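Long-range contact in subtilase cytotoxin, subunit B (Escherichia coli, PDB 3DWQ), which forms the pentameric receptor-binding part of an AB5 toxin and binds glycans that end in N-glycolylneuraminic acid: residues Tyr78-Trp83 and Thr93-Val98. Numbering follows the deposited sequence.
Sequences YEPGVW and TSNALV. With NGC (N-glycolyl-alpha-neuraminic acid), chain G.
Tyr-78 lies beside Asn-95, both side chains pointing the same way. Tyr-78 CB lies 3.4 Å from Ala-96 O. With CG placed between the backbone N and the carbonyl carbon (chi1 71°), the ring lies beside the Asn-95 amide: Tyr-78 CD1 is 3.6 Å from Asn-95 CG, and the two planes are 42° apart, so this is an oblique side-by-side contact and not a stack. At the tip, Tyr-78 OH hydrogen-bonds O11 of the N-glycolyl group at 2.8 Å. O11 is the hydroxyl that distinguishes this sugar from N-acetylneuraminic acid, consistent with a preference for the N-glycolyl form; Ser-12 and Gln-36 also hydrogen-bond the sugar. The amide is itself held, since Asn-95 ND2 donates to Ser-43 O.

Next along the chain, Glu-79 and Ala-96 form an antiparallel hydrogen-bonded pair, with Glu-79 N to Ala-96 O and Ala-96 N to Glu-79 O both 2.9 Å. Beyond this pair the strand pairing gives way to loop, where Ser-94 O accepts from Val-82 N and Trp-83 N on opposite faces of its carbonyl plane, and Ser-94 OG takes Gly-81 N at 2.9 Å. Trp-83 NE1 makes a weak bond to Asn-95 O (N-H...O 126°) and a second weak one to Cys-45 O, while Trp-83 CZ2 packs 3.8 Å from Ala-96 CB.

The end of strand 73-79 thus pairs with the start of strand 96-102, and helix 86-91 lies in the connection between them, its Phe-88 meeting the Trp-83 ring edge-to-face; strand 41-47 also borders the contact, with Ile-42 touching both Tyr-78 and Asn-95.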
loop_
_atom_site.group_PDB
_atom_site.type_symbol
_atom_site.label_atom_id
_atom_site.label_comp_id
_atom_site.label_asym_id
_atom_site.label_seq_id
_atom_site.Cartn_x
_atom_site.Cartn_y
_atom_site.Cartn_z
ATOM N N TYR C 78 11.781 17.270 -12.561
ATOM C CA TYR C 78 13.097 16.943 -12.020
ATOM C C TYR C 78 13.915 18.192 -11.678
ATOM O O TYR C 78 13.660 19.278 -12.202
ATOM C CB TYR C 78 13.872 16.021 -12.988
ATOM C CG TYR C 78 14.345 16.699 -14.257
ATOM C CD1 TYR C 78 15.649 17.187 -14.366
ATOM C CD2 TYR C 78 13.488 16.862 -15.349
ATOM C CE1 TYR C 78 16.086 17.821 -15.525
ATOM C CE2 TYR C 78 13.917 17.495 -16.511
ATOM C CZ TYR C 78 15.217 17.971 -16.592
ATOM O OH TYR C 78 15.645 18.596 -17.740
ATOM N N GLU C 79 14.885 18.024 -10.783
ATOM C CA GLU C 79 15.854 19.069 -10.470
ATOM C C GLU C 79 17.264 18.509 -10.645
ATOM O O GLU C 79 17.662 17.603 -9.908
ATOM C CB GLU C 79 15.656 19.597 -9.046
ATOM C CG GLU C 79 16.433 20.873 -8.744
ATOM C CD GLU C 79 16.065 21.494 -7.409
ATOM O OE1 GLU C 79 16.437 20.934 -6.360
ATOM O OE2 GLU C 79 15.410 22.552 -7.408
ATOM N N PRO C 80 18.015 19.023 -11.641
ATOM C CA PRO C 80 19.389 18.560 -11.856
ATOM C C PRO C 80 20.357 19.022 -10.766
ATOM O O PRO C 80 20.093 20.010 -10.079
ATOM C CB PRO C 80 19.767 19.185 -13.202
ATOM C CG PRO C 80 18.892 20.376 -13.330
ATOM C CD PRO C 80 17.609 20.037 -12.633
ATOM N N GLY C 81 21.460 18.290 -10.615
ATOM C CA GLY C 81 22.542 18.669 -9.710
ATOM C C GLY C 81 22.291 18.422 -8.234
ATOM O O GLY C 81 23.024 18.937 -7.388
ATOM N N VAL C 82 21.268 17.631 -7.919
ATOM C CA VAL C 82 20.905 17.364 -6.521
ATOM C C VAL C 82 21.808 16.281 -5.906
ATOM O O VAL C 82 22.374 16.480 -4.828
ATOM C CB VAL C 82 19.393 17.034 -6.367
ATOM C CG1 VAL C 82 19.056 16.635 -4.933
ATOM C CG2 VAL C 82 18.552 18.234 -6.776
ATOM N N TRP C 83 21.948 15.152 -6.596
ATOM C CA TRP C 83 22.846 14.082 -6.154
ATOM C C TRP C 83 24.262 14.402 -6.616
ATOM O O TRP C 83 24.475 14.754 -7.779
ATOM C CB TRP C 83 22.367 12.715 -6.668
ATOM C CG TRP C 83 20.871 12.574 -6.604
ATOM C CD1 TRP C 83 20.024 12.336 -7.651
ATOM C CD2 TRP C 83 20.041 12.711 -5.440
ATOM N NE1 TRP C 83 18.723 12.303 -7.211
ATOM C CE2 TRP C 83 18.703 12.529 -5.858
ATOM C CE3 TRP C 83 20.298 12.963 -4.084
ATOM C CZ2 TRP C 83 17.625 12.592 -4.967
ATOM C CZ3 TRP C 83 19.225 13.029 -3.199
ATOM C CH2 TRP C 83 17.906 12.843 -3.647
ATOM N N THR C 93 22.110 9.223 -12.058
ATOM C CA THR C 93 21.851 10.621 -12.407
ATOM C C THR C 93 22.003 11.557 -11.207
ATOM O O THR C 93 21.997 11.113 -10.060
ATOM C CB THR C 93 20.437 10.809 -13.049
ATOM O OG1 THR C 93 20.255 12.177 -13.418
ATOM C CG2 THR C 93 19.327 10.406 -12.090
ATOM N N SER C 94 22.145 12.850 -11.493
ATOM C CA SER C 94 22.138 13.895 -10.470
ATOM C C SER C 94 20.733 14.465 -10.289
ATOM O O SER C 94 20.472 15.210 -9.336
ATOM C CB SER C 94 23.105 15.022 -10.843
ATOM O OG SER C 94 22.541 15.878 -11.820
ATOM N N ASN C 95 19.838 14.115 -11.216
ATOM C CA ASN C 95 18.450 14.569 -11.169
ATOM C C ASN C 95 17.674 13.969 -10.005
ATOM O O ASN C 95 17.689 12.755 -9.791
ATOM C CB ASN C 95 17.720 14.255 -12.482
ATOM C CG ASN C 95 18.340 14.943 -13.688
ATOM O OD1 ASN C 95 19.064 15.931 -13.561
ATOM N ND2 ASN C 95 18.052 14.419 -14.872
ATOM N N ALA C 96 17.014 14.839 -9.248
ATOM C CA ALA C 96 16.036 14.416 -8.264
ATOM C C ALA C 96 14.668 14.440 -8.921
ATOM O O ALA C 96 14.361 15.361 -9.682
ATOM C CB ALA C 96 16.058 15.330 -7.051
ATOM N N LEU C 97 13.862 13.415 -8.649
ATOM C CA LEU C 97 12.457 13.420 -9.051
ATOM C C LEU C 97 11.698 14.294 -8.066
ATOM O O LEU C 97 11.807 14.106 -6.854
ATOM C CB LEU C 97 11.881 11.999 -9.079
ATOM C CG LEU C 97 10.451 11.813 -9.606
ATOM C CD1 LEU C 97 10.319 12.246 -11.065
ATOM C CD2 LEU C 97 10.009 10.359 -9.435
ATOM N N VAL C 98 10.948 15.259 -8.591
ATOM C CA VAL C 98 10.297 16.279 -7.759
ATOM C C VAL C 98 8.793 16.397 -8.028
ATOM O O VAL C 98 8.090 17.159 -7.362
ATOM C CB VAL C 98 11.010 17.673 -7.868
ATOM C CG1 VAL C 98 12.514 17.518 -7.715
ATOM C CG2 VAL C 98 10.690 18.379 -9.185
HETATM O O9 NGC G . 12.381 16.567 -25.214
HETATM C C9 NGC G . 13.120 17.111 -24.112
HETATM C C8 NGC G . 12.242 18.035 -23.266
HETATM O O8 NGC G . 10.878 17.600 -23.354
HETATM C C7 NGC G . 12.399 19.486 -23.738
HETATM O O7 NGC G . 13.712 19.976 -23.448
HETATM C C6 NGC G . 11.352 20.502 -23.248
HETATM O O6 NGC G . 10.075 20.149 -23.821
HETATM C C2 NGC G . 9.033 20.379 -22.883
HETATM C C1 NGC G . 8.196 19.234 -22.405
HETATM O O1B NGC G . 8.481 18.073 -22.762
HETATM O O1A NGC G . 7.245 19.494 -21.634
HETATM C C3 NGC G . 8.896 21.762 -22.258
HETATM C C4 NGC G . 10.231 22.001 -21.545
HETATM O O4 NGC G . 10.014 22.305 -20.166
HETATM C C5 NGC G . 11.131 20.754 -21.735
HETATM N N5 NGC G . 12.353 20.855 -20.923
HETATM C C10 NGC G . 13.357 21.737 -20.951
HETATM O O10 NGC G . 13.442 22.674 -21.732
HETATM C C11 NGC G . 14.418 21.470 -19.921
HETATM O O11 NGC G . 13.985 20.526 -18.932
#